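Local atomic coordinates of periplasmic binding protein (Veillonella parvula, PDB entry 4MO9), a protein that probably serves as the periplasmic, substrate-capturing component of an ABC importer, with a TroA-like, FepB-type solute-binding fold suggestive of iron-chelate uptake. Residues N256-I262 with W299-A304; V202-V206 with G215-S219. All blocks are in the same frame, centred on the assembly; numbering follows the deposited sequence.

Contact 1. Residues N256-I262 with W299-A304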
loop_
_atom_site.group_PDB
_atom_site.type_symbol
_atom_site.label_atom_id
_atom_site.label_comp_id
_atom_site.label_asym_id
_atom_site.label_seq_id
_atom_site.Cartn_x
_atom_site.Cartn_y
_atom_site.Cartn_z
ATOM N N ASN A 256 -21.527 -1.900 -18.194
ATOM C CA ASN A 256 -22.322 -0.978 -17.379
ATOM C C ASN A 256 -22.270 -1.348 -15.898
ATOM O O ASN A 256 -23.270 -1.750 -15.317
ATOM C CB ASN A 256 -23.775 -0.946 -17.875
ATOM C CG ASN A 256 -24.540 0.268 -17.375
ATOM O OD1 ASN A 256 -23.951 1.282 -16.988
ATOM N ND2 ASN A 256 -25.865 0.171 -17.388
ATOM N N PRO A 257 -21.092 -1.221 -15.281
ATOM C CA PRO A 257 -20.914 -1.755 -13.923
ATOM C C PRO A 257 -21.732 -1.013 -12.861
ATOM O O PRO A 257 -22.043 0.176 -13.038
ATOM C CB PRO A 257 -19.416 -1.564 -13.671
ATOM C CG PRO A 257 -19.043 -0.378 -14.533
ATOM C CD PRO A 257 -19.895 -0.512 -15.774
ATOM N N ASP A 258 -22.080 -1.711 -11.779
ATOM C CA ASP A 258 -22.792 -1.093 -10.659
ATOM C C ASP A 258 -21.965 0.022 -10.017
ATOM O O ASP A 258 -22.507 1.041 -9.582
ATOM C CB ASP A 258 -23.120 -2.138 -9.585
ATOM C CG ASP A 258 -24.153 -3.164 -10.047
ATOM O OD1 ASP A 258 -25.129 -2.782 -10.731
ATOM O OD2 ASP A 258 -23.984 -4.357 -9.712
ATOM N N ILE A 259 -20.650 -0.185 -9.961
ATOM C CA ILE A 259 -19.748 0.701 -9.231
ATOM C C ILE A 259 -18.486 0.956 -10.071
ATOM O O ILE A 259 -18.026 0.069 -10.791
ATOM C CB ILE A 259 -19.385 0.067 -7.852
ATOM C CG1 ILE A 259 -20.637 -0.025 -6.967
ATOM C CG2 ILE A 259 -18.265 0.835 -7.135
ATOM C CD1 ILE A 259 -20.453 -0.881 -5.716
ATOM N N ILE A 260 -17.964 2.181 -10.013
ATOM C CA ILE A 260 -16.688 2.525 -10.647
ATOM C C ILE A 260 -15.793 3.074 -9.540
ATOM O O ILE A 260 -16.246 3.878 -8.714
ATOM C CB ILE A 260 -16.864 3.614 -11.741
ATOM C CG1 ILE A 260 -17.566 3.052 -12.984
ATOM C CG2 ILE A 260 -15.509 4.206 -12.147
ATOM C CD1 ILE A 260 -17.957 4.142 -14.034
HETATM N N MSE A 261 -14.538 2.638 -9.496
HETATM C CA MSE A 261 -13.590 3.218 -8.553
HETATM C C MSE A 261 -12.310 3.579 -9.293
HETATM O O MSE A 261 -11.689 2.710 -9.925
HETATM C CB MSE A 261 -13.303 2.248 -7.403
HETATM C CG MSE A 261 -12.612 2.919 -6.223
HETATM SE SE MSE A 261 -12.225 1.675 -4.765
HETATM C CE MSE A 261 -14.042 0.956 -4.610
ATOM N N ILE A 262 -11.948 4.864 -9.248
ATOM C CA ILE A 262 -10.742 5.367 -9.909
ATOM C C ILE A 262 -9.665 5.649 -8.865
ATOM O O ILE A 262 -9.873 6.491 -7.990
ATOM C CB ILE A 262 -11.017 6.688 -10.662
ATOM C CG1 ILE A 262 -12.226 6.552 -11.597
ATOM C CG2 ILE A 262 -9.767 7.140 -11.422
ATOM C CD1 ILE A 262 -12.016 5.581 -12.747
ATOM N N TRP A 299 -19.788 7.935 -20.672
ATOM C CA TRP A 299 -19.770 7.749 -19.215
ATOM C C TRP A 299 -20.930 8.457 -18.511
ATOM O O TRP A 299 -21.411 7.982 -17.484
ATOM C CB TRP A 299 -18.429 8.165 -18.598
ATOM C CG TRP A 299 -17.392 7.081 -18.654
ATOM C CD1 TRP A 299 -17.127 6.259 -19.714
ATOM C CD2 TRP A 299 -16.504 6.680 -17.601
ATOM N NE1 TRP A 299 -16.117 5.387 -19.391
ATOM C CE2 TRP A 299 -15.720 5.616 -18.099
ATOM C CE3 TRP A 299 -16.286 7.123 -16.292
ATOM C CZ2 TRP A 299 -14.738 4.988 -17.333
ATOM C CZ3 TRP A 299 -15.307 6.488 -15.523
ATOM C CH2 TRP A 299 -14.543 5.436 -16.051
ATOM N N SER A 300 -21.391 9.570 -19.088
ATOM C CA SER A 300 -22.500 10.340 -18.533
ATOM C C SER A 300 -23.739 9.473 -18.388
ATOM O O SER A 300 -24.580 9.713 -17.518
ATOM C CB SER A 300 -22.839 11.526 -19.455
ATOM O OG SER A 300 -22.404 12.752 -18.897
ATOM N N ASP A 301 -23.846 8.479 -19.268
ATOM C CA ASP A 301 -25.018 7.611 -19.350
ATOM C C ASP A 301 -24.792 6.299 -18.611
ATOM O O ASP A 301 -25.656 5.423 -18.619
ATOM C CB ASP A 301 -25.340 7.304 -20.811
ATOM C CG ASP A 301 -25.710 8.542 -21.602
ATOM O OD1 ASP A 301 -26.433 9.406 -21.064
ATOM O OD2 ASP A 301 -25.279 8.646 -22.772
ATOM N N LEU A 302 -23.624 6.153 -17.995
ATOM C CA LEU A 302 -23.319 4.936 -17.241
ATOM C C LEU A 302 -24.154 4.838 -15.970
ATOM O O LEU A 302 -24.314 5.823 -15.237
ATOM C CB LEU A 302 -21.827 4.859 -16.880
ATOM C CG LEU A 302 -20.874 4.434 -18.001
ATOM C CD1 LEU A 302 -19.423 4.419 -17.532
ATOM C CD2 LEU A 302 -21.269 3.076 -18.549
ATOM N N LYS A 303 -24.683 3.644 -15.718
ATOM C CA LYS A 303 -25.415 3.353 -14.496
ATOM C C LYS A 303 -24.631 3.815 -13.255
ATOM O O LYS A 303 -25.205 4.412 -12.342
ATOM C CB LYS A 303 -25.702 1.850 -14.434
ATOM C CG LYS A 303 -26.414 1.376 -13.181
ATOM C CD LYS A 303 -26.835 -0.088 -13.301
ATOM C CE LYS A 303 -25.640 -1.023 -13.277
ATOM N NZ LYS A 303 -26.053 -2.455 -13.247
ATOM N N ALA A 304 -23.323 3.567 -13.231
ATOM C CA ALA A 304 -22.510 3.964 -12.082
ATOM C C ALA A 304 -22.465 5.485 -11.885
ATOM O O ALA A 304 -22.433 5.968 -10.746
ATOM C CB ALA A 304 -21.100 3.388 -12.185
HETATM O O HOH W 1 -22.128 1.976 -15.193
#
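In this TroA-like binding protein, the turn leading into strand 259-263, an inner strand of a mixed five-stranded sheet, packs against the start of helix 303-306. N256, leaving helix 249-255 with positive phi, uses its t rotamer to bring OD1 2.8 Å from the backbone N of K303. It thereby accepts a hydrogen bond from the first turn of helix 303-306, just after the N-cap position L302. Water 1 completes the joint: it donates to N256 OD1 (2.7 Å) and P257 O (2.8 Å) and accepts from A304 N (2.8 Å). P257 turns its CA-to-CB bond away from 299-304, but its O accepts from that water. D258 OD1 then forms a salt bridge with K303 NZ at 2.7 Å, the aliphatic chain of K303 running past P257 O. Once the strand begins, I260 turns toward 299-304 while I259 points away. I260 CG1 lies 3.6 Å from A304 CB, and I260 CD1 is 3.8 Å from L302 CD1. The same I260 CD1 sits over the face of the W299 indole, a CH-pi contact 4.2 Å from the centroid of the six-membered ring. Two residues on, I262 CD1 meets the edge of that indole, 4.2 Å from W299 CH2.

Contact 2. Residues V202-V206 with G215-S219; sequences VYLEV and GNSFS
In the five-stranded mixed sheet of this binding protein, the loop after strand 201-206 folds back on the strand's C-terminal half. Residues 202-206 are in regular beta conformation, phi -75 to -147° and psi 117 to 136°; 215-219 are loop, with G215 near phi/psi -85/-175 and S217 near -107/-165. The end-to-end directions of 203-206 and 215-218 differ by 124°, so the return is oblique. Its register sets E205 against S217 (CA-CA 4.7 Å) and V206 against G215 (5.1 Å). It is an irregular loop held to its own strand by a single backbone bond and side-chain links, with the V206 side chain about 12 Å from the bound trimethylamine oxide.

The backbone hydrogen bond runs from V206 N to N216 O (3.0 Å). CA-H...O contacts flank it: E205 CA to N216 O (3.5 Å), S217 CA to L204 O (3.4 Å) and G215 CA to V206 O (3.3 Å). The last explains the glycine, since a CB there would clash with V206 O.

Side chains supply the other polar links. S217, chi1 t, donates from OG to L204 O at 2.8 Å. E205, chi1 and chi2 both t, accepts from G215 N at OE2 (2.8 Å, nearly linear), while OE1 takes the hydroxyl of Y203 (OH to OE1, 2.6 Å) and forms a salt bridge with R296. Water 2 donates to Y203 OH (2.9 Å) and G215 O (2.7 Å).

The apolar part belongs to F218, chi1 m and chi2 near 90°, whose ring also meets W224. It lies along the strand, with CD1 4.0 Å from L204 CB and CZ 3.5 Å from V206 CG2.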
loop_
_atom_site.group_PDB
_atom_site.type_symbol
_atom_site.label_atom_id
_atom_site.label_comp_id
_atom_site.label_asym_id
_atom_site.label_seq_id
_atom_site.Cartn_x
_atom_site.Cartn_y
_atom_site.Cartn_z
ATOM N N VAL A 202 -18.004 -4.219 -10.407
ATOM C CA VAL A 202 -17.163 -3.042 -10.242
ATOM C C VAL A 202 -16.116 -2.908 -11.351
ATOM O O VAL A 202 -15.480 -3.895 -11.740
ATOM C CB VAL A 202 -16.494 -3.029 -8.836
ATOM C CG1 VAL A 202 -15.671 -4.289 -8.608
ATOM C CG2 VAL A 202 -15.632 -1.798 -8.655
ATOM N N TYR A 203 -15.957 -1.691 -11.873
ATOM C CA TYR A 203 -14.850 -1.396 -12.771
ATOM C C TYR A 203 -13.773 -0.639 -11.990
ATOM O O TYR A 203 -14.066 0.380 -11.352
ATOM C CB TYR A 203 -15.304 -0.594 -14.001
ATOM C CG TYR A 203 -14.138 -0.034 -14.785
ATOM C CD1 TYR A 203 -13.136 -0.871 -15.260
ATOM C CD2 TYR A 203 -14.022 1.330 -15.023
ATOM C CE1 TYR A 203 -12.046 -0.372 -15.955
ATOM C CE2 TYR A 203 -12.935 1.842 -15.717
ATOM C CZ TYR A 203 -11.952 0.985 -16.183
ATOM O OH TYR A 203 -10.870 1.477 -16.880
ATOM N N LEU A 204 -12.541 -1.146 -12.031
ATOM C CA LEU A 204 -11.436 -0.590 -11.252
ATOM C C LEU A 204 -10.398 0.003 -12.192
ATOM O O LEU A 204 -10.025 -0.627 -13.182
ATOM C CB LEU A 204 -10.766 -1.687 -10.420
ATOM C CG LEU A 204 -11.603 -2.506 -9.438
ATOM C CD1 LEU A 204 -10.797 -3.710 -8.931
ATOM C CD2 LEU A 204 -12.030 -1.649 -8.265
ATOM N N GLU A 205 -9.925 1.211 -11.902
ATOM C CA GLU A 205 -8.911 1.808 -12.770
ATOM C C GLU A 205 -7.964 2.684 -11.964
ATOM O O GLU A 205 -8.412 3.452 -11.101
ATOM C CB GLU A 205 -9.546 2.632 -13.905
ATOM C CG GLU A 205 -8.509 3.167 -14.913
ATOM C CD GLU A 205 -9.074 4.184 -15.904
ATOM O OE1 GLU A 205 -10.216 3.996 -16.396
ATOM O OE2 GLU A 205 -8.366 5.174 -16.220
ATOM N N VAL A 206 -6.661 2.548 -12.231
ATOM C CA VAL A 206 -5.675 3.486 -11.697
ATOM C C VAL A 206 -5.796 4.767 -12.519
ATOM O O VAL A 206 -5.577 4.754 -13.743
ATOM C CB VAL A 206 -4.239 2.938 -11.801
ATOM C CG1 VAL A 206 -3.278 3.818 -10.998
ATOM C CG2 VAL A 206 -4.188 1.512 -11.265
ATOM N N GLY A 215 -6.114 4.252 -17.562
ATOM C CA GLY A 215 -5.034 3.688 -16.782
ATOM C C GLY A 215 -5.215 2.182 -16.717
ATOM O O GLY A 215 -6.119 1.633 -17.365
ATOM N N ASN A 216 -4.363 1.512 -15.945
ATOM C CA ASN A 216 -4.453 0.064 -15.802
ATOM C C ASN A 216 -5.705 -0.380 -15.061
ATOM O O ASN A 216 -6.115 0.257 -14.082
ATOM C CB ASN A 216 -3.222 -0.481 -15.062
ATOM C CG ASN A 216 -1.959 -0.409 -15.896
ATOM O OD1 ASN A 216 -2.005 -0.440 -17.126
ATOM N ND2 ASN A 216 -0.826 -0.321 -15.229
ATOM N N SER A 217 -6.307 -1.476 -15.521
ATOM C CA SER A 217 -7.360 -2.136 -14.752
ATOM C C SER A 217 -6.764 -3.412 -14.190
ATOM O O SER A 217 -5.537 -3.561 -14.169
ATOM C CB SER A 217 -8.589 -2.444 -15.605
ATOM O OG SER A 217 -9.678 -2.838 -14.780
ATOM N N PHE A 218 -7.606 -4.328 -13.717
ATOM C CA PHE A 218 -7.097 -5.472 -12.952
ATOM C C PHE A 218 -7.825 -6.788 -13.234
ATOM O O PHE A 218 -9.005 -6.785 -13.596
ATOM C CB PHE A 218 -7.194 -5.167 -11.450
ATOM C CG PHE A 218 -6.387 -3.966 -11.015
ATOM C CD1 PHE A 218 -6.930 -2.688 -11.056
ATOM C CD2 PHE A 218 -5.083 -4.121 -10.565
ATOM C CE1 PHE A 218 -6.191 -1.584 -10.650
ATOM C CE2 PHE A 218 -4.333 -3.020 -10.157
ATOM C CZ PHE A 218 -4.891 -1.747 -10.210
ATOM N N SER A 219 -7.127 -7.913 -13.055
ATOM C CA SER A 219 -7.773 -9.226 -13.023
ATOM C C SER A 219 -8.474 -9.349 -11.676
ATOM O O SER A 219 -8.400 -8.434 -10.856
ATOM C CB SER A 219 -6.734 -10.334 -13.110
ATOM O OG SER A 219 -6.024 -10.413 -11.886
HETATM O O HOH W 2 -8.437 0.384 -17.992
#

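In the fold
From the N terminus, the chain completes the lobe containing the four-stranded parallel sheet, then runs through the long helix 171-194 into the second lobe, where both contacts lie. Contact 2 comes first and closes a short loop, eight residues separating its segments. Contact 1 opens only after that loop is complete and spans 36 residues, including helix 282-295, so the two are in series. They meet in the sheet, where strands 201-206 and 259-263 are parallel neighbours: Y203 N lies 2.9 Å from I259 O, and Y203 O 3.0 Å from M261 N, both probable hydrogen bonds. One contact thus ties a returning loop to the sheet, the other a following helix.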